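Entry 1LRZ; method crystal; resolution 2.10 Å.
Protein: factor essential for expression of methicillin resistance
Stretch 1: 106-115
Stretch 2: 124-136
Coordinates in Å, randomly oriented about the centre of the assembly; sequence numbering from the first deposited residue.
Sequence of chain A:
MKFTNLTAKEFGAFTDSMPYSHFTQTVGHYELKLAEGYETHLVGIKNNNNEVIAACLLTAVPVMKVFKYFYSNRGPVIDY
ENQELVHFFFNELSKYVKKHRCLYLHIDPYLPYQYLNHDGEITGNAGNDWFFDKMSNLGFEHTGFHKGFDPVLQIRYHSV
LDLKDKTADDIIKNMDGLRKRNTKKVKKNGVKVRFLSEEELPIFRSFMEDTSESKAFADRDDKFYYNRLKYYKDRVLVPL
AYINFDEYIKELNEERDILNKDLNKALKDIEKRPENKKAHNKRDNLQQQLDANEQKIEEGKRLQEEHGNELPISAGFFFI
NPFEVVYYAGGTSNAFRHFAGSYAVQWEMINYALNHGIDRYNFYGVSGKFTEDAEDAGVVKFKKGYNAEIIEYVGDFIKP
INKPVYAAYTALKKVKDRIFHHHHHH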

# COMPACT_ATOMS: atom_id res chain seq x y z
N HIS A 106 13.34 10.77 -18.19
CA HIS A 106 12.01 10.25 -17.95
C HIS A 106 11.50 10.65 -16.55
O HIS A 106 12.13 10.31 -15.54
CB HIS A 106 12.06 8.71 -18.08
CG HIS A 106 10.79 8.01 -17.74
ND1 HIS A 106 10.74 6.65 -17.51
CD2 HIS A 106 9.53 8.47 -17.56
CE1 HIS A 106 9.50 6.30 -17.21
NE2 HIS A 106 8.75 7.39 -17.23
N ILE A 107 10.40 11.39 -16.49
CA ILE A 107 9.83 11.79 -15.21
C ILE A 107 8.39 11.26 -15.04
O ILE A 107 7.62 11.18 -16.01
CB ILE A 107 9.79 13.33 -15.04
CG1 ILE A 107 8.91 13.95 -16.12
CG2 ILE A 107 11.22 13.90 -15.11
CD1 ILE A 107 8.56 15.41 -15.87
N ASP A 108 8.04 10.89 -13.81
CA ASP A 108 6.70 10.40 -13.50
C ASP A 108 6.33 10.94 -12.11
O ASP A 108 6.24 10.21 -11.13
CB ASP A 108 6.65 8.85 -13.56
CG ASP A 108 7.66 8.16 -12.65
OD1 ASP A 108 7.56 6.92 -12.52
OD2 ASP A 108 8.54 8.81 -12.07
N PRO A 109 6.12 12.27 -12.03
CA PRO A 109 5.77 12.96 -10.78
C PRO A 109 4.53 12.41 -10.09
O PRO A 109 3.53 12.07 -10.73
CB PRO A 109 5.62 14.42 -11.21
CG PRO A 109 5.15 14.31 -12.61
CD PRO A 109 5.99 13.18 -13.18
N TYR A 110 4.63 12.33 -8.77
CA TYR A 110 3.56 11.85 -7.89
C TYR A 110 2.66 13.08 -7.74
O TYR A 110 2.62 13.71 -6.68
CB TYR A 110 4.19 11.46 -6.55
CG TYR A 110 3.33 10.57 -5.66
CD1 TYR A 110 3.69 10.35 -4.33
CD2 TYR A 110 2.20 9.92 -6.16
CE1 TYR A 110 2.95 9.51 -3.51
CE2 TYR A 110 1.44 9.07 -5.33
CZ TYR A 110 1.83 8.87 -4.01
OH TYR A 110 1.13 8.02 -3.19
N LEU A 111 1.97 13.41 -8.82
CA LEU A 111 1.12 14.59 -8.91
C LEU A 111 -0.29 14.25 -9.38
O LEU A 111 -0.47 13.80 -10.51
CB LEU A 111 1.75 15.57 -9.91
CG LEU A 111 1.06 16.91 -10.19
CD1 LEU A 111 1.02 17.71 -8.90
CD2 LEU A 111 1.83 17.69 -11.27
N PRO A 112 -1.31 14.46 -8.53
CA PRO A 112 -2.68 14.15 -8.93
C PRO A 112 -3.12 14.93 -10.15
O PRO A 112 -2.71 16.08 -10.35
CB PRO A 112 -3.51 14.53 -7.69
CG PRO A 112 -2.54 14.40 -6.56
CD PRO A 112 -1.27 14.98 -7.15
N TYR A 113 -3.98 14.30 -10.94
CA TYR A 113 -4.54 14.88 -12.15
C TYR A 113 -6.06 14.97 -11.96
O TYR A 113 -6.63 16.06 -11.99
CB TYR A 113 -4.20 13.98 -13.35
CG TYR A 113 -5.02 14.25 -14.60
CD1 TYR A 113 -5.27 15.56 -15.04
CD2 TYR A 113 -5.52 13.19 -15.35
CE1 TYR A 113 -5.99 15.81 -16.20
CE2 TYR A 113 -6.25 13.43 -16.52
CZ TYR A 113 -6.48 14.74 -16.94
OH TYR A 113 -7.19 14.97 -18.10
N GLN A 114 -6.69 13.83 -11.72
CA GLN A 114 -8.13 13.74 -11.51
C GLN A 114 -8.48 12.80 -10.36
O GLN A 114 -7.68 11.93 -10.00
CB GLN A 114 -8.82 13.20 -12.78
CG GLN A 114 -8.60 13.99 -14.04
CD GLN A 114 -9.43 13.45 -15.20
OE1 GLN A 114 -10.17 14.20 -15.83
NE2 GLN A 114 -9.30 12.15 -15.48
N TYR A 115 -9.68 12.96 -9.80
CA TYR A 115 -10.20 12.11 -8.73
C TYR A 115 -11.39 11.38 -9.33
O TYR A 115 -12.17 11.98 -10.07
CB TYR A 115 -10.67 12.95 -7.55
CG TYR A 115 -9.58 13.78 -6.94
CD1 TYR A 115 -9.59 15.18 -7.04
CD2 TYR A 115 -8.52 13.18 -6.27
CE1 TYR A 115 -8.57 15.95 -6.48
CE2 TYR A 115 -7.50 13.93 -5.71
CZ TYR A 115 -7.52 15.31 -5.82
OH TYR A 115 -6.51 16.03 -5.25
N GLY A 124 -13.75 14.79 -9.72
CA GLY A 124 -13.17 16.12 -9.62
C GLY A 124 -11.83 16.24 -10.33
O GLY A 124 -11.19 15.25 -10.63
N ASN A 125 -11.42 17.47 -10.61
CA ASN A 125 -10.15 17.76 -11.25
C ASN A 125 -9.22 18.22 -10.12
O ASN A 125 -9.64 19.00 -9.25
CB ASN A 125 -10.33 18.89 -12.27
CG ASN A 125 -9.06 19.19 -13.02
OD1 ASN A 125 -8.75 18.55 -14.03
ND2 ASN A 125 -8.30 20.16 -12.53
N ALA A 126 -7.96 17.76 -10.12
CA ALA A 126 -7.03 18.13 -9.05
C ALA A 126 -6.49 19.56 -9.15
O ALA A 126 -5.86 20.07 -8.22
CB ALA A 126 -5.86 17.13 -9.02
N GLY A 127 -6.74 20.20 -10.29
CA GLY A 127 -6.30 21.57 -10.51
C GLY A 127 -4.86 21.72 -10.96
O GLY A 127 -4.26 22.79 -10.80
N ASN A 128 -4.29 20.67 -11.55
CA ASN A 128 -2.90 20.70 -12.00
C ASN A 128 -2.76 20.58 -13.51
O ASN A 128 -1.66 20.31 -14.01
CB ASN A 128 -2.11 19.57 -11.31
CG ASN A 128 -2.20 19.63 -9.79
OD1 ASN A 128 -2.13 20.71 -9.21
ND2 ASN A 128 -2.35 18.47 -9.14
N ASP A 129 -3.85 20.78 -14.23
CA ASP A 129 -3.85 20.69 -15.70
C ASP A 129 -2.76 21.54 -16.36
O ASP A 129 -2.22 21.17 -17.39
CB ASP A 129 -5.22 21.12 -16.25
CG ASP A 129 -6.31 20.09 -16.01
OD1 ASP A 129 -6.11 19.15 -15.21
OD2 ASP A 129 -7.38 20.23 -16.63
N TRP A 130 -2.45 22.70 -15.76
CA TRP A 130 -1.42 23.59 -16.30
C TRP A 130 -0.07 22.88 -16.45
O TRP A 130 0.77 23.26 -17.27
CB TRP A 130 -1.22 24.80 -15.38
CG TRP A 130 -0.70 24.45 -14.02
CD1 TRP A 130 -1.43 24.13 -12.91
CD2 TRP A 130 0.68 24.33 -13.64
NE1 TRP A 130 -0.59 23.81 -11.87
CE2 TRP A 130 0.71 23.93 -12.29
CE3 TRP A 130 1.90 24.52 -14.31
CZ2 TRP A 130 1.91 23.70 -11.59
CZ3 TRP A 130 3.10 24.30 -13.62
CH2 TRP A 130 3.09 23.90 -12.27
N PHE A 131 0.13 21.85 -15.64
CA PHE A 131 1.38 21.10 -15.68
C PHE A 131 1.69 20.52 -17.06
O PHE A 131 2.83 20.57 -17.51
CB PHE A 131 1.35 19.97 -14.66
CG PHE A 131 2.68 19.30 -14.46
CD1 PHE A 131 3.72 19.98 -13.83
CD2 PHE A 131 2.90 18.01 -14.93
CE1 PHE A 131 4.96 19.37 -13.66
CE2 PHE A 131 4.13 17.40 -14.76
CZ PHE A 131 5.17 18.08 -14.12
N PHE A 132 0.68 19.97 -17.72
CA PHE A 132 0.90 19.37 -19.04
C PHE A 132 1.50 20.37 -20.04
O PHE A 132 2.46 20.05 -20.74
CB PHE A 132 -0.40 18.79 -19.61
CG PHE A 132 -0.97 17.64 -18.79
CD1 PHE A 132 -1.89 17.88 -17.77
CD2 PHE A 132 -0.56 16.32 -19.03
CE1 PHE A 132 -2.40 16.83 -17.00
CE2 PHE A 132 -1.06 15.26 -18.26
CZ PHE A 132 -1.98 15.51 -17.25
N ASP A 133 0.94 21.58 -20.08
CA ASP A 133 1.42 22.61 -21.00
C ASP A 133 2.84 23.05 -20.65
O ASP A 133 3.68 23.22 -21.53
CB ASP A 133 0.49 23.83 -20.97
CG ASP A 133 -0.72 23.66 -21.88
OD1 ASP A 133 -1.67 24.48 -21.78
OD2 ASP A 133 -0.73 22.72 -22.71
N LYS A 134 3.10 23.24 -19.36
CA LYS A 134 4.42 23.65 -18.94
C LYS A 134 5.47 22.59 -19.31
O LYS A 134 6.54 22.94 -19.82
CB LYS A 134 4.45 23.92 -17.44
CG LYS A 134 5.85 24.20 -16.90
CD LYS A 134 5.84 25.32 -15.88
CE LYS A 134 5.48 26.64 -16.55
NZ LYS A 134 5.53 27.78 -15.60
N MET A 135 5.18 21.32 -19.09
CA MET A 135 6.15 20.28 -19.43
C MET A 135 6.38 20.28 -20.95
O MET A 135 7.52 20.20 -21.42
CB MET A 135 5.66 18.89 -18.96
CG MET A 135 5.76 18.68 -17.43
SD MET A 135 7.42 18.93 -16.74
CE MET A 135 7.32 20.55 -16.18
N SER A 136 5.29 20.39 -21.71
CA SER A 136 5.39 20.43 -23.16
C SER A 136 6.29 21.60 -23.60
O SER A 136 7.19 21.41 -24.42
CB SER A 136 3.99 20.61 -23.76
OG SER A 136 4.03 20.45 -25.17
O HOH W 1 -5.22 18.42 -12.67
O HOH W 2 -6.53 18.70 -5.32

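Read along the first stretch, the contact begins as side-chain packing against a helix and adds backbone pairing in a sheet. Ile107 opens it: its CB points toward the helix, and CD1 lies 3.8 Å from SD of Met135. Two residues on, Pro109 sets CG 3.9 Å from CE2 of Phe131. Between them, Asp108 is out of reach, as is Tyr110 after Pro109, so alternate residues supply the apolar side chains that meet the helix. Leu111 continues the pattern and lays CD2 over the face of the Phe131 ring, 3.8 Å from its centroid and 16° off the normal, a well-centred CH-pi contact.

At Pro112 hydrogen bonding joins the packing. With no backbone N-H to give, the proline still offers its carbonyl, and ND2 of Asn128 donates to Pro112 O at 2.7 Å, nearly straight at 170°. Beside this bond, CB of Pro112 packs 3.7 Å from CB of Ala126.

Tyr113 works through both backbone and ring. Its O accepts from Ala126 N at 2.9 Å and also from a water, which in turn accepts from Asn128 N and donates to Asp129 OD1, tying Asn128 and Asp129 to the strand. Although its CB points away, the t rotamer brings the ring back: the edge of Phe132 meets its face, planes at 73°, while Asp129 OD1 sits at the ring's edge, 3.5 Å from Tyr113 CE1.

Gln114 faces Asn125 as a non-hydrogen-bonded antiparallel pair, and its CA makes a 3.5 Å CA-H...O contact with Gly124 O. Tyr115 then closes the register with Gly124 through two bonds, Tyr115 N to Gly124 O at 2.9 Å and Gly124 N to Tyr115 O at 3.2 Å. Its ring reaches past the partner strand to the loop, with Tyr115 CE1 3.7 Å from CA of Ala126, and a second water links its OH to Ala126 O.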